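Local structure of ferric-siderophore receptor protein (Streptomyces coelicolor, 2X4L) at residues Val44-Ala56 against Gly62-Thr74. The protein probably binds ferric siderophores outside the cell and delivers them to a membrane transporter for iron uptake. Residues are numbered along the deposited sequence; the frame is centred on the assembly and turned at random.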
ATOM      1  N   VAL A  44      14.470  21.231 -10.266  1.00 23.41           N
ATOM      2  CA  VAL A  44      13.958  19.936  -9.844  1.00 22.96           C
ATOM      3  C   VAL A  44      14.502  19.667  -8.449  1.00 22.75           C
ATOM      4  O   VAL A  44      15.719  19.772  -8.225  1.00 22.46           O
ATOM      5  CB  VAL A  44      14.402  18.795 -10.823  1.00 22.99           C
ATOM      6  CG1 VAL A  44      13.940  17.448 -10.333  1.00 24.53           C
ATOM      7  CG2 VAL A  44      13.805  19.052 -12.227  1.00 25.98           C
ATOM      8  N   PRO A  45      13.634  19.304  -7.484  1.00 21.45           N
ATOM      9  CA  PRO A  45      14.191  19.120  -6.084  1.00 20.33           C
ATOM     10  C   PRO A  45      15.191  17.987  -6.007  1.00 20.04           C
ATOM     11  O   PRO A  45      14.914  16.881  -6.482  1.00 23.87           O
ATOM     12  CB  PRO A  45      12.966  18.840  -5.227  1.00 21.14           C
ATOM     13  CG  PRO A  45      11.815  18.525  -6.175  1.00 20.82           C
ATOM     14  CD  PRO A  45      12.176  19.129  -7.570  1.00 20.53           C
ATOM     15  N   ALA A  46      16.327  18.283  -5.429  1.00 20.79           N
ATOM     16  CA  ALA A  46      17.389  17.382  -5.197  1.00 21.83           C
ATOM     17  C   ALA A  46      17.164  16.725  -3.834  1.00 19.41           C
ATOM     18  O   ALA A  46      17.638  15.597  -3.630  1.00 21.09           O
ATOM     19  CB  ALA A  46      18.663  18.189  -5.150  1.00 24.27           C
ATOM     20  N   ASN A  47      16.512  17.439  -2.885  1.00 13.51           N
ATOM     21  CA  ASN A  47      16.388  16.898  -1.463  1.00 12.50           C
ATOM     22  C   ASN A  47      14.957  16.568  -1.179  1.00 12.03           C
ATOM     23  O   ASN A  47      14.191  17.398  -0.659  1.00 13.99           O
ATOM     24  CB  ASN A  47      16.871  17.951  -0.463  1.00 12.38           C
ATOM     25  CG  ASN A  47      18.350  18.297  -0.602  1.00 14.82           C
ATOM     26  OD1 ASN A  47      19.107  17.647  -1.325  1.00 17.19           O
ATOM     27  ND2 ASN A  47      18.746  19.333   0.044  1.00 19.05           N
ATOM     28  N   ILE A  48      14.560  15.344  -1.519  1.00 10.41           N
ATOM     29  CA  ILE A  48      13.219  14.890  -1.412  1.00 11.36           C
ATOM     30  C   ILE A  48      13.082  14.129  -0.082  1.00  9.47           C
ATOM     31  O   ILE A  48      13.986  13.339   0.285  1.00 10.85           O
ATOM     32  CB  ILE A  48      12.921  13.895  -2.595  1.00 10.70           C
ATOM     33  CG1 ILE A  48      13.043  14.639  -3.933  1.00 12.13           C
ATOM     34  CG2 ILE A  48      11.509  13.271  -2.406  1.00 12.17           C
ATOM     35  CD1 ILE A  48      13.004  13.641  -5.093  1.00 14.06           C
ATOM     36  N   VAL A  49      11.996  14.374   0.615  1.00  9.71           N
ATOM     37  CA  VAL A  49      11.634  13.532   1.758  1.00  9.84           C
ATOM     38  C   VAL A  49      10.315  12.891   1.489  1.00 10.09           C
ATOM     39  O   VAL A  49       9.417  13.553   0.975  1.00 11.66           O
ATOM     40  CB  VAL A  49      11.614  14.393   3.045  1.00 10.47           C
ATOM     41  CG1 VAL A  49      11.017  13.655   4.242  1.00 10.52           C
ATOM     42  CG2 VAL A  49      13.041  14.935   3.367  1.00 10.22           C
ATOM     43  N   ALA A  50      10.203  11.611   1.751  1.00  8.71           N
ATOM     44  CA  ALA A  50       8.949  10.927   1.419  1.00  9.43           C
ATOM     45  C   ALA A  50       8.521   9.901   2.464  1.00  8.39           C
ATOM     46  O   ALA A  50       9.379   9.288   3.132  1.00 10.06           O
ATOM     47  CB  ALA A  50       9.136  10.208   0.055  1.00 10.56           C
ATOM     48  N   PHE A  51       7.237   9.615   2.528  1.00  7.87           N
ATOM     49  CA  PHE A  51       6.763   8.480   3.271  1.00  7.24           C
ATOM     50  C   PHE A  51       7.547   7.260   2.714  1.00  8.31           C
ATOM     51  O   PHE A  51       7.774   7.164   1.507  1.00  9.27           O
ATOM     52  CB  PHE A  51       5.260   8.319   3.012  1.00  8.92           C
ATOM     53  CG  PHE A  51       4.710   7.075   3.657  1.00  7.20           C
ATOM     54  CD1 PHE A  51       4.650   7.005   5.041  1.00  8.38           C
ATOM     55  CD2 PHE A  51       4.207   6.040   2.884  1.00  8.97           C
ATOM     56  CE1 PHE A  51       4.193   5.859   5.671  1.00  8.92           C
ATOM     57  CE2 PHE A  51       3.740   4.883   3.520  1.00 10.31           C
ATOM     58  CZ  PHE A  51       3.720   4.788   4.931  1.00  7.33           C
ATOM     59  N   THR A  52       7.909   6.343   3.639  1.00  8.23           N
ATOM     60  CA  THR A  52       8.760   5.240   3.205  1.00  8.29           C
ATOM     61  C   THR A  52       8.205   4.560   1.936  1.00  9.03           C
ATOM     62  O   THR A  52       8.962   4.255   1.027  1.00  8.58           O
ATOM     63  CB  THR A  52       8.899   4.262   4.323  1.00  8.84           C
ATOM     64  OG1 THR A  52       9.519   5.000   5.389  1.00 10.80           O
ATOM     65  CG2 THR A  52       9.835   3.091   3.890  1.00 10.33           C
ATOM     66  N   GLY A  53       6.888   4.260   1.899  1.00  7.42           N
ATOM     67  CA  GLY A  53       6.333   3.517   0.737  1.00  8.08           C
ATOM     68  C   GLY A  53       6.427   4.324  -0.543  1.00  8.85           C
ATOM     69  O   GLY A  53       6.500   3.705  -1.639  1.00 10.06           O
ATOM     70  N   VAL A  54       6.341   5.635  -0.450  1.00  7.90           N
ATOM     71  CA  VAL A  54       6.506   6.504  -1.629  1.00  8.79           C
ATOM     72  C   VAL A  54       7.973   6.554  -2.056  1.00  9.91           C
ATOM     73  O   VAL A  54       8.340   6.376  -3.245  1.00 10.26           O
ATOM     74  CB  VAL A  54       5.970   7.924  -1.341  1.00  8.35           C
ATOM     75  CG1 VAL A  54       6.349   8.897  -2.497  1.00 11.40           C
ATOM     76  CG2 VAL A  54       4.444   7.829  -1.186  1.00 10.76           C
ATOM     77  N   ALA A  55       8.899   6.645  -1.070  1.00 10.14           N
ATOM     78  CA  ALA A  55      10.359   6.543  -1.435  1.00 10.01           C
ATOM     79  C   ALA A  55      10.636   5.205  -2.113  1.00 10.42           C
ATOM     80  O   ALA A  55      11.439   5.156  -3.073  1.00 11.21           O
ATOM     81  CB  ALA A  55      11.188   6.641  -0.154  1.00 10.31           C
ATOM     82  N   ALA A  56       9.987   4.116  -1.656  1.00  9.03           N
ATOM     83  CA  ALA A  56      10.242   2.787  -2.233  1.00 10.38           C
ATOM     84  C   ALA A  56       9.828   2.815  -3.714  1.00 11.07           C
ATOM     85  O   ALA A  56      10.535   2.254  -4.622  1.00 11.83           O
ATOM     86  CB  ALA A  56       9.494   1.727  -1.433  1.00  9.37           C
ATOM     87  N   GLY A  62      14.385   5.034 -10.166  1.00 19.16           N
ATOM     88  CA  GLY A  62      15.701   5.646 -10.094  1.00 20.14           C
ATOM     89  C   GLY A  62      15.710   7.051  -9.585  1.00 19.68           C
ATOM     90  O   GLY A  62      16.696   7.775  -9.870  1.00 20.50           O
ATOM     91  N   VAL A  63      14.713   7.398  -8.750  1.00 17.92           N
ATOM     92  CA  VAL A  63      14.701   8.726  -8.104  1.00 17.51           C
ATOM     93  C   VAL A  63      15.063   8.525  -6.646  1.00 18.24           C
ATOM     94  O   VAL A  63      14.361   7.826  -5.951  1.00 19.77           O
ATOM     95  CB  VAL A  63      13.340   9.331  -8.285  1.00 16.64           C
ATOM     96  CG1 VAL A  63      13.080  10.574  -7.349  1.00 17.53           C
ATOM     97  CG2 VAL A  63      13.133   9.673  -9.806  1.00 17.22           C
ATOM     98  N   GLU A  64      16.181   9.129  -6.232  1.00 20.37           N
ATOM     99  CA  GLU A  64      16.624   8.978  -4.857  1.00 20.97           C
ATOM    100  C   GLU A  64      15.945   9.967  -3.946  1.00 18.08           C
ATOM    101  O   GLU A  64      15.659  11.096  -4.325  1.00 18.85           O
ATOM    102  CB  GLU A  64      18.145   9.201  -4.788  1.00 24.11           C
ATOM    103  CG  GLU A  64      18.774   9.698  -3.465  1.00 31.43           C
ATOM    104  CD  GLU A  64      20.271  10.202  -3.593  1.00 38.58           C
ATOM    105  OE1 GLU A  64      20.871  10.106  -4.700  1.00 42.35           O
ATOM    106  OE2 GLU A  64      20.833  10.725  -2.582  1.00 38.56           O
ATOM    107  N   VAL A  65      15.676   9.557  -2.714  1.00 14.29           N
ATOM    108  CA  VAL A  65      15.241  10.486  -1.666  1.00 14.48           C
ATOM    109  C   VAL A  65      16.336  10.650  -0.581  1.00 14.06           C
ATOM    110  O   VAL A  65      17.280   9.795  -0.439  1.00 17.38           O
ATOM    111  CB  VAL A  65      13.870  10.064  -0.986  1.00 15.16           C
ATOM    112  CG1 VAL A  65      12.939   9.704  -2.071  1.00 14.16           C
ATOM    113  CG2 VAL A  65      14.084   8.867  -0.022  1.00 19.06           C
ATOM    114  N   LYS A  66      16.284  11.781   0.125  1.00 11.99           N
ATOM    115  CA  LYS A  66      17.246  11.996   1.214  1.00 12.68           C
ATOM    116  C   LYS A  66      16.698  11.546   2.571  1.00 12.31           C
ATOM    117  O   LYS A  66      17.495  11.101   3.432  1.00 13.99           O
ATOM    118  CB  LYS A  66      17.633  13.457   1.281  1.00 15.33           C
ATOM    119  CG  LYS A  66      18.312  13.977  -0.007  1.00 20.66           C
ATOM    120  CD  LYS A  66      19.726  13.500  -0.100  1.00 25.91           C
ATOM    121  CE  LYS A  66      20.529  13.892  -1.382  1.00 33.59           C
ATOM    122  NZ  LYS A  66      20.283  15.188  -2.006  1.00 34.68           N
ATOM    123  N   GLY A  67      15.368  11.630   2.780  1.00 11.33           N
ATOM    124  CA  GLY A  67      14.833  11.217   4.087  1.00  9.68           C
ATOM    125  C   GLY A  67      13.513  10.484   3.873  1.00 10.66           C
ATOM    126  O   GLY A  67      12.842  10.697   2.855  1.00 10.60           O
ATOM    127  N   VAL A  68      13.227   9.601   4.827  1.00  9.12           N
ATOM    128  CA  VAL A  68      11.972   8.847   4.795  1.00  9.14           C
ATOM    129  C   VAL A  68      11.330   8.934   6.170  1.00  8.11           C
ATOM    130  O   VAL A  68      11.989   9.130   7.184  1.00  9.73           O
ATOM    131  CB  VAL A  68      12.111   7.351   4.381  1.00  9.38           C
ATOM    132  CG1 VAL A  68      12.669   7.307   2.967  1.00 11.07           C
ATOM    133  CG2 VAL A  68      12.999   6.533   5.366  1.00  9.22           C
ATOM    134  N   PHE A  69      10.013   8.673   6.204  1.00  7.83           N
ATOM    135  CA  PHE A  69       9.297   8.483   7.456  1.00  8.17           C
ATOM    136  C   PHE A  69       8.217   7.442   7.226  1.00  7.85           C
ATOM    137  O   PHE A  69       7.468   7.454   6.247  1.00  8.96           O
ATOM    138  CB  PHE A  69       8.690   9.855   7.948  1.00  9.13           C
ATOM    139  CG  PHE A  69       7.807  10.548   6.979  1.00  8.15           C
ATOM    140  CD1 PHE A  69       6.423  10.405   7.064  1.00  8.89           C
ATOM    141  CD2 PHE A  69       8.320  11.291   5.902  1.00  8.52           C
ATOM    142  CE1 PHE A  69       5.530  11.030   6.166  1.00  9.57           C
ATOM    143  CE2 PHE A  69       7.445  11.967   4.990  1.00  8.31           C
ATOM    144  CZ  PHE A  69       6.035  11.802   5.127  1.00  9.21           C
ATOM    145  N   GLY A  70       8.153   6.511   8.202  1.00  7.55           N
ATOM    146  CA  GLY A  70       7.195   5.394   8.092  1.00  7.50           C
ATOM    147  C   GLY A  70       7.925   4.138   8.507  1.00 10.12           C
ATOM    148  O   GLY A  70       9.084   4.139   8.863  1.00 10.13           O
ATOM    149  N   PRO A  71       7.186   3.019   8.476  1.00  8.11           N
ATOM    150  CA  PRO A  71       7.825   1.742   8.766  1.00  9.06           C
ATOM    151  C   PRO A  71       8.942   1.509   7.775  1.00  9.74           C
ATOM    152  O   PRO A  71       8.692   1.362   6.593  1.00 11.73           O
ATOM    153  CB  PRO A  71       6.662   0.717   8.564  1.00  9.60           C
ATOM    154  CG  PRO A  71       5.438   1.520   8.699  1.00  9.92           C
ATOM    155  CD  PRO A  71       5.776   2.876   8.052  1.00  9.84           C
ATOM    156  N   THR A  72      10.206   1.465   8.270  1.00  9.34           N
ATOM    157  CA  THR A  72      11.366   1.445   7.382  1.00  8.43           C
ATOM    158  C   THR A  72      12.268   0.252   7.604  1.00  9.62           C
ATOM    159  O   THR A  72      12.716  -0.359   6.636  1.00 10.79           O
ATOM    160  CB  THR A  72      12.142   2.757   7.502  1.00  8.93           C
ATOM    161  OG1 THR A  72      11.252   3.866   7.240  1.00  9.50           O
ATOM    162  CG2 THR A  72      13.231   2.772   6.357  1.00 10.32           C
ATOM    163  N   THR A  73      12.573  -0.032   8.909  1.00 10.81           N
ATOM    164  CA  THR A  73      13.324  -1.247   9.204  1.00 11.41           C
ATOM    165  C   THR A  73      12.567  -2.039  10.246  1.00 12.78           C
ATOM    166  O   THR A  73      11.713  -1.517  10.998  1.00 12.92           O
ATOM    167  CB  THR A  73      14.706  -0.989   9.746  1.00 12.56           C
ATOM    168  OG1 THR A  73      14.619  -0.201  10.960  1.00 12.71           O
ATOM    169  CG2 THR A  73      15.576  -0.297   8.688  1.00 13.81           C
ATOM    170  N   THR A  74      12.848  -3.313  10.252  1.00 15.90           N
ATOM    171  CA  THR A  74      12.323  -4.230  11.269  1.00 17.69           C
ATOM    172  C   THR A  74      13.285  -4.258  12.449  1.00 18.03           C
ATOM    173  O   THR A  74      14.429  -3.710  12.437  1.00 17.82           O
ATOM    174  CB  THR A  74      12.166  -5.643  10.694  1.00 18.28           C
ATOM    175  OG1 THR A  74      13.493  -6.196  10.658  1.00 24.82           O
ATOM    176  CG2 THR A  74      11.470  -5.625   9.336  1.00 21.49           C
TER
HETATM  177  O   HOH W   1      16.357  13.391  -2.761  1.00 12.51           O
HETATM  178  O   HOH W   2      13.920   6.632  -3.474  1.00  7.76           O
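The bond from A50 N to G67 O (3.0 Å) is one rung between two parallel strands of a beta-alpha-beta unit, 48-51 and 67-69, at 20°; helix 52-60 connects them within the five-stranded parallel sheet of one lobe. The backbone ladder alternates sides, with F69 N giving to A50 O and T52 N to F69 O (2.9 Å). At the ladder's start, I48 O accepts a firm bond from K66 N and a weak one from G67 N. A water joins further backbone atoms, A46 O, I48 N and E64 O.

Apolar contacts serve both faces. On the helix side, A55 CB meets V68 CG1 at 3.5 Å and also V65 CG2, while I48 CD1 reaches V63 CG1. On the other face F69, with CG between the backbone N and the carbonyl carbon (chi1 56°), swings its ring across to the backbone of strand 48-51, so that F51 CA lies over its face, a CH-pi contact 3.9 Å from the centroid; V49 CG1 touches the edge.

Polar side chains tie the ends. The bent chain of K66 carries NZ to N47 OD1 (2.8 Å) and, from above the carbonyl plane, to A46 O. At the far end T52 OG1 donates to T72 OG1 (2.8 Å), which in turn donates to G70 O.

This hydroxyl relay links the first residue of the helix to the turn after strand 67-69, while at the other end K66 NZ shares its donors between a backbone carbonyl and a side-chain amide.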